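Local coordinates for putative sulfurtransferase DsrE (Allochromatium vinosum, PDB 2HY5), which is of unknown function but may carry and transfer sulfur in the oxidation of intracellular sulfur, in a complex with DsrF and DsrH, at residues 36-50 with 101-115. Numbering follows the deposited sequence.
Sequences RVFFYHDGVNNSTRL and TNIHPKFRISGLGQL
Leu115 lays its CB over the centre of one face of the Phe38 ring, 3.6 Å from the centroid, while Gly111 O and Gln114 CB come up at the ring's edge. Two residues on, the Tyr40 ring receives Leu112 CD1 over one face, offset toward the rim. Farther along, Phe107 presents a face to Ser47, whose CA stands over the ring centre; Phe39 CE1 meets the Phe107 edge at CE2, the two rings oblique to each other. On the Arg36 guanidinium, Gln114 OE1 sits above one face and Gln114 O lies in plane at the edge, taking a 2.8 Å bond from Arg36 NH1 on a carbonyl lone pair; the bend at chi3 (-63°) brings the group round to it. Arg36 NH2 and Arg108 NH2 approach each other, but Asp74 salt-bridges both arginines and Gln114 OE1 accepts from Arg108 NH2.

At the other end a single bridge pairs Thr48 with Ile103: His104 N donates to Ser47 O at 2.7 Å, and Arg49 N to Asn102 O at 2.8 Å. The extended Arg49 chain then reaches Thr101 OG1 end-on with NH1 and NH2, both 3.2 Å away, and NH1 also donates to Ile103 O at 3.0 Å. Replacing Arg49 with an alanine would probably leave Thr101 OG1 and Ile103 O without these donors and Asp99 of the second subunit without its salt-bridge mate.

Thus apolar packing ties strand 33-39 to helix 113-121, and polar bonds join two loops at a subunit interface. Tyr40, packed under Leu112 CD1 and hydrogen-bonded through OH to backbone O of Glu24 of the DsrF chain, adjoins Cys78, the probable persulfide-carrying cysteine.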
loop_
_atom_site.group_PDB
_atom_site.type_symbol
_atom_site.label_atom_id
_atom_site.label_comp_id
_atom_site.label_asym_id
_atom_site.label_seq_id
_atom_site.Cartn_x
_atom_site.Cartn_y
_atom_site.Cartn_z
ATOM N N ARG A 36 7.989 -23.773 -4.096
ATOM C CA ARG A 36 6.608 -23.384 -3.848
ATOM C C ARG A 36 6.429 -21.879 -4.012
ATOM O O ARG A 36 7.336 -21.105 -3.713
ATOM C CB ARG A 36 6.211 -23.802 -2.426
ATOM C CG ARG A 36 4.787 -23.437 -1.984
ATOM C CD ARG A 36 4.449 -24.179 -0.687
ATOM N NE ARG A 36 4.471 -25.620 -0.920
ATOM C CZ ARG A 36 4.936 -26.528 -0.068
ATOM N NH1 ARG A 36 5.428 -26.168 1.108
ATOM N NH2 ARG A 36 4.932 -27.809 -0.415
ATOM N N VAL A 37 5.267 -21.489 -4.522
ATOM C CA VAL A 37 4.909 -20.088 -4.686
ATOM C C VAL A 37 3.770 -19.942 -3.690
ATOM O O VAL A 37 2.721 -20.572 -3.838
ATOM C CB VAL A 37 4.389 -19.783 -6.106
ATOM C CG1 VAL A 37 4.074 -18.298 -6.234
ATOM C CG2 VAL A 37 5.421 -20.190 -7.141
ATOM N N PHE A 38 3.986 -19.129 -2.664
ATOM C CA PHE A 38 2.988 -18.956 -1.625
ATOM C C PHE A 38 2.363 -17.567 -1.632
ATOM O O PHE A 38 3.067 -16.562 -1.586
ATOM C CB PHE A 38 3.626 -19.239 -0.262
ATOM C CG PHE A 38 2.635 -19.393 0.848
ATOM C CD1 PHE A 38 2.102 -18.279 1.487
ATOM C CD2 PHE A 38 2.206 -20.658 1.236
ATOM C CE1 PHE A 38 1.154 -18.421 2.497
ATOM C CE2 PHE A 38 1.259 -20.816 2.245
ATOM C CZ PHE A 38 0.730 -19.696 2.877
ATOM N N PHE A 39 1.036 -17.524 -1.708
ATOM C CA PHE A 39 0.319 -16.255 -1.718
ATOM C C PHE A 39 -0.269 -15.979 -0.343
ATOM O O PHE A 39 -1.024 -16.791 0.198
ATOM C CB PHE A 39 -0.782 -16.272 -2.783
ATOM C CG PHE A 39 -0.265 -16.482 -4.178
ATOM C CD1 PHE A 39 -0.073 -17.764 -4.680
ATOM C CD2 PHE A 39 0.064 -15.398 -4.978
ATOM C CE1 PHE A 39 0.436 -17.961 -5.966
ATOM C CE2 PHE A 39 0.571 -15.584 -6.261
ATOM C CZ PHE A 39 0.760 -16.867 -6.753
ATOM N N TYR A 40 0.091 -14.828 0.221
ATOM C CA TYR A 40 -0.366 -14.431 1.549
ATOM C C TYR A 40 -0.933 -13.010 1.504
ATOM O O TYR A 40 -0.733 -12.296 0.525
ATOM C CB TYR A 40 0.803 -14.507 2.539
ATOM C CG TYR A 40 0.385 -14.505 3.988
ATOM C CD1 TYR A 40 -0.708 -15.262 4.419
ATOM C CD2 TYR A 40 1.093 -13.770 4.939
ATOM C CE1 TYR A 40 -1.085 -15.284 5.756
ATOM C CE2 TYR A 40 0.724 -13.791 6.283
ATOM C CZ TYR A 40 -0.366 -14.548 6.684
ATOM O OH TYR A 40 -0.744 -14.580 8.009
ATOM N N HIS A 41 -1.625 -12.599 2.564
ATOM C CA HIS A 41 -2.247 -11.270 2.608
ATOM C C HIS A 41 -3.121 -11.138 1.351
ATOM O O HIS A 41 -3.715 -12.118 0.905
ATOM C CB HIS A 41 -1.188 -10.157 2.612
ATOM C CG HIS A 41 -0.179 -10.266 3.715
ATOM N ND1 HIS A 41 -0.519 -10.235 5.051
ATOM C CD2 HIS A 41 1.173 -10.360 3.677
ATOM C CE1 HIS A 41 0.575 -10.303 5.786
ATOM N NE2 HIS A 41 1.617 -10.380 4.976
ATOM N N ASP A 42 -3.195 -9.937 0.779
ATOM C CA ASP A 42 -3.983 -9.719 -0.437
ATOM C C ASP A 42 -3.442 -10.549 -1.599
ATOM O O ASP A 42 -4.063 -10.634 -2.657
ATOM C CB ASP A 42 -3.977 -8.238 -0.827
ATOM C CG ASP A 42 -5.130 -7.465 -0.218
ATOM O OD1 ASP A 42 -5.918 -8.063 0.547
ATOM O OD2 ASP A 42 -5.248 -6.254 -0.508
ATOM N N GLY A 43 -2.278 -11.158 -1.394
ATOM C CA GLY A 43 -1.686 -11.988 -2.425
ATOM C C GLY A 43 -2.603 -13.130 -2.821
ATOM O O GLY A 43 -2.541 -13.616 -3.949
ATOM N N VAL A 44 -3.462 -13.564 -1.905
ATOM C CA VAL A 44 -4.370 -14.663 -2.217
ATOM C C VAL A 44 -5.292 -14.336 -3.393
ATOM O O VAL A 44 -5.809 -15.241 -4.052
ATOM C CB VAL A 44 -5.238 -15.053 -0.987
ATOM C CG1 VAL A 44 -4.335 -15.480 0.168
ATOM C CG2 VAL A 44 -6.121 -13.883 -0.578
ATOM N N ASN A 45 -5.479 -13.049 -3.674
ATOM C CA ASN A 45 -6.356 -12.636 -4.763
ATOM C C ASN A 45 -5.795 -12.931 -6.159
ATOM O O ASN A 45 -6.460 -12.686 -7.169
ATOM C CB ASN A 45 -6.700 -11.147 -4.610
ATOM C CG ASN A 45 -7.600 -10.876 -3.402
ATOM O OD1 ASN A 45 -7.637 -9.761 -2.875
ATOM N ND2 ASN A 45 -8.337 -11.894 -2.970
ATOM N N ASN A 46 -4.575 -13.463 -6.214
ATOM C CA ASN A 46 -3.957 -13.821 -7.488
ATOM C C ASN A 46 -4.453 -15.190 -7.930
ATOM O O ASN A 46 -4.063 -15.683 -8.988
ATOM C CB ASN A 46 -2.438 -13.912 -7.348
ATOM C CG ASN A 46 -1.776 -12.564 -7.330
ATOM O OD1 ASN A 46 -1.665 -11.904 -8.361
ATOM N ND2 ASN A 46 -1.332 -12.140 -6.154
ATOM N N SER A 47 -5.318 -15.797 -7.124
ATOM C CA SER A 47 -5.799 -17.139 -7.430
ATOM C C SER A 47 -7.246 -17.262 -7.889
ATOM O O SER A 47 -7.740 -18.376 -8.063
ATOM C CB SER A 47 -5.596 -18.043 -6.216
ATOM O OG SER A 47 -6.441 -17.664 -5.146
ATOM N N THR A 48 -7.930 -16.142 -8.084
ATOM C CA THR A 48 -9.320 -16.201 -8.526
ATOM C C THR A 48 -9.420 -16.390 -10.035
ATOM O O THR A 48 -8.642 -15.815 -10.792
ATOM C CB THR A 48 -10.098 -14.924 -8.133
ATOM O OG1 THR A 48 -11.391 -14.949 -8.750
ATOM C CG2 THR A 48 -9.354 -13.678 -8.571
ATOM N N ARG A 49 -10.388 -17.193 -10.464
ATOM C CA ARG A 49 -10.597 -17.466 -11.886
ATOM C C ARG A 49 -11.641 -16.523 -12.477
ATOM O O ARG A 49 -11.979 -16.624 -13.653
ATOM C CB ARG A 49 -11.068 -18.912 -12.086
ATOM C CG ARG A 49 -12.480 -19.205 -11.558
ATOM C CD ARG A 49 -12.925 -20.636 -11.907
ATOM N NE ARG A 49 -14.332 -20.884 -11.588
ATOM C CZ ARG A 49 -14.779 -21.257 -10.392
ATOM N NH1 ARG A 49 -13.929 -21.434 -9.388
ATOM N NH2 ARG A 49 -16.081 -21.454 -10.196
ATOM N N LEU A 50 -12.129 -15.592 -11.664
ATOM C CA LEU A 50 -13.164 -14.671 -12.108
ATOM C C LEU A 50 -12.708 -13.347 -12.719
ATOM O O LEU A 50 -13.535 -12.469 -12.954
ATOM C CB LEU A 50 -14.135 -14.395 -10.953
ATOM C CG LEU A 50 -14.844 -15.618 -10.363
ATOM C CD1 LEU A 50 -15.769 -15.172 -9.230
ATOM C CD2 LEU A 50 -15.641 -16.347 -11.452
ATOM N N THR A 101 -17.837 -21.008 -5.877
ATOM C CA THR A 101 -16.388 -21.039 -5.662
ATOM C C THR A 101 -15.773 -20.077 -6.673
ATOM O O THR A 101 -16.401 -19.737 -7.674
ATOM C CB THR A 101 -15.778 -22.435 -5.927
ATOM O OG1 THR A 101 -15.928 -22.760 -7.314
ATOM C CG2 THR A 101 -16.462 -23.497 -5.086
ATOM N N ASN A 102 -14.546 -19.632 -6.422
ATOM C CA ASN A 102 -13.907 -18.725 -7.363
ATOM C C ASN A 102 -12.428 -19.013 -7.580
ATOM O O ASN A 102 -11.770 -18.341 -8.365
ATOM C CB ASN A 102 -14.097 -17.272 -6.911
ATOM C CG ASN A 102 -13.386 -16.970 -5.611
ATOM O OD1 ASN A 102 -13.070 -17.874 -4.843
ATOM N ND2 ASN A 102 -13.140 -15.691 -5.352
ATOM N N ILE A 103 -11.902 -20.030 -6.913
ATOM C CA ILE A 103 -10.487 -20.328 -7.089
ATOM C C ILE A 103 -10.172 -20.894 -8.474
ATOM O O ILE A 103 -10.992 -21.580 -9.089
ATOM C CB ILE A 103 -9.976 -21.318 -6.023
ATOM C CG1 ILE A 103 -8.449 -21.246 -5.959
ATOM C CG2 ILE A 103 -10.426 -22.741 -6.354
ATOM C CD1 ILE A 103 -7.830 -22.277 -5.056
ATOM N N HIS A 104 -8.987 -20.570 -8.977
ATOM C CA HIS A 104 -8.544 -21.078 -10.267
ATOM C C HIS A 104 -8.038 -22.493 -9.957
ATOM O O HIS A 104 -7.286 -22.693 -9.003
ATOM C CB HIS A 104 -7.420 -20.189 -10.815
ATOM C CG HIS A 104 -6.965 -20.565 -12.190
ATOM N ND1 HIS A 104 -6.291 -21.738 -12.457
ATOM C CD2 HIS A 104 -7.093 -19.926 -13.379
ATOM C CE1 HIS A 104 -6.024 -21.806 -13.749
ATOM N NE2 HIS A 104 -6.500 -20.719 -14.332
ATOM N N PRO A 105 -8.444 -23.492 -10.761
ATOM C CA PRO A 105 -8.050 -24.892 -10.572
ATOM C C PRO A 105 -6.567 -25.232 -10.442
ATOM O O PRO A 105 -6.228 -26.301 -9.936
ATOM C CB PRO A 105 -8.719 -25.598 -11.754
ATOM C CG PRO A 105 -8.750 -24.541 -12.807
ATOM C CD PRO A 105 -9.192 -23.332 -12.021
ATOM N N LYS A 106 -5.689 -24.339 -10.886
ATOM C CA LYS A 106 -4.251 -24.590 -10.787
ATOM C C LYS A 106 -3.678 -24.248 -9.410
ATOM O O LYS A 106 -2.560 -24.648 -9.074
ATOM C CB LYS A 106 -3.497 -23.803 -11.862
ATOM C CG LYS A 106 -3.188 -24.609 -13.115
ATOM C CD LYS A 106 -2.280 -25.790 -12.785
ATOM C CE LYS A 106 -1.945 -26.602 -14.024
ATOM N NZ LYS A 106 -3.177 -27.097 -14.692
ATOM N N PHE A 107 -4.441 -23.506 -8.615
ATOM C CA PHE A 107 -3.996 -23.116 -7.282
ATOM C C PHE A 107 -4.638 -24.002 -6.219
ATOM O O PHE A 107 -5.721 -24.549 -6.425
ATOM C CB PHE A 107 -4.392 -21.662 -6.981
ATOM C CG PHE A 107 -3.822 -20.648 -7.935
ATOM C CD1 PHE A 107 -4.274 -20.567 -9.248
ATOM C CD2 PHE A 107 -2.859 -19.740 -7.501
ATOM C CE1 PHE A 107 -3.783 -19.590 -10.109
ATOM C CE2 PHE A 107 -2.365 -18.764 -8.352
ATOM C CZ PHE A 107 -2.825 -18.689 -9.660
ATOM N N ARG A 108 -3.972 -24.141 -5.079
ATOM C CA ARG A 108 -4.536 -24.924 -3.989
ATOM C C ARG A 108 -4.541 -24.098 -2.709
ATOM O O ARG A 108 -3.629 -23.310 -2.472
ATOM C CB ARG A 108 -3.758 -26.233 -3.779
ATOM C CG ARG A 108 -2.352 -26.108 -3.190
ATOM C CD ARG A 108 -1.692 -27.498 -3.110
ATOM N NE ARG A 108 -0.327 -27.472 -2.583
ATOM C CZ ARG A 108 -0.011 -27.542 -1.292
ATOM N NH1 ARG A 108 -0.958 -27.649 -0.371
ATOM N NH2 ARG A 108 1.262 -27.497 -0.917
ATOM N N ILE A 109 -5.592 -24.255 -1.912
ATOM C CA ILE A 109 -5.713 -23.548 -0.639
ATOM C C ILE A 109 -5.158 -24.445 0.454
ATOM O O ILE A 109 -5.566 -25.597 0.588
ATOM C CB ILE A 109 -7.194 -23.214 -0.315
ATOM C CG1 ILE A 109 -7.563 -21.835 -0.861
ATOM C CG2 ILE A 109 -7.416 -23.203 1.192
ATOM C CD1 ILE A 109 -7.087 -21.565 -2.246
ATOM N N SER A 110 -4.219 -23.927 1.234
ATOM C CA SER A 110 -3.639 -24.723 2.301
ATOM C C SER A 110 -3.204 -23.870 3.485
ATOM O O SER A 110 -3.371 -22.650 3.480
ATOM C CB SER A 110 -2.450 -25.519 1.769
ATOM O OG SER A 110 -2.081 -26.520 2.697
ATOM N N GLY A 111 -2.639 -24.526 4.494
ATOM C CA GLY A 111 -2.199 -23.830 5.690
ATOM C C GLY A 111 -0.939 -22.995 5.561
ATOM O O GLY A 111 -0.105 -23.210 4.679
ATOM N N LEU A 112 -0.805 -22.036 6.472
ATOM C CA LEU A 112 0.336 -21.140 6.499
ATOM C C LEU A 112 1.614 -21.943 6.739
ATOM O O LEU A 112 2.714 -21.502 6.395
ATOM C CB LEU A 112 0.134 -20.100 7.606
ATOM C CG LEU A 112 0.936 -18.798 7.572
ATOM C CD1 LEU A 112 0.834 -18.154 6.199
ATOM C CD2 LEU A 112 0.395 -17.851 8.647
ATOM N N GLY A 113 1.466 -23.124 7.331
ATOM C CA GLY A 113 2.621 -23.969 7.579
ATOM C C GLY A 113 3.351 -24.357 6.299
ATOM O O GLY A 113 4.534 -24.709 6.335
ATOM N N GLN A 114 2.654 -24.300 5.167
ATOM C CA GLN A 114 3.264 -24.635 3.884
ATOM C C GLN A 114 4.292 -23.574 3.498
ATOM O O GLN A 114 5.224 -23.844 2.741
ATOM C CB GLN A 114 2.196 -24.744 2.786
ATOM C CG GLN A 114 1.170 -25.850 3.008
ATOM C CD GLN A 114 1.802 -27.229 3.060
ATOM O OE1 GLN A 114 2.297 -27.741 2.051
ATOM N NE2 GLN A 114 1.796 -27.836 4.241
ATOM N N LEU A 115 4.119 -22.363 4.020
ATOM C CA LEU A 115 5.054 -21.279 3.737
ATOM C C LEU A 115 6.332 -21.514 4.537
ATOM O O LEU A 115 7.438 -21.489 3.997
ATOM C CB LEU A 115 4.454 -19.925 4.132
ATOM C CG LEU A 115 5.433 -18.743 4.097
ATOM C CD1 LEU A 115 5.930 -18.525 2.679
ATOM C CD2 LEU A 115 4.747 -17.489 4.626
HETATM O O HOH W 1 -12.868 -13.421 -7.236
#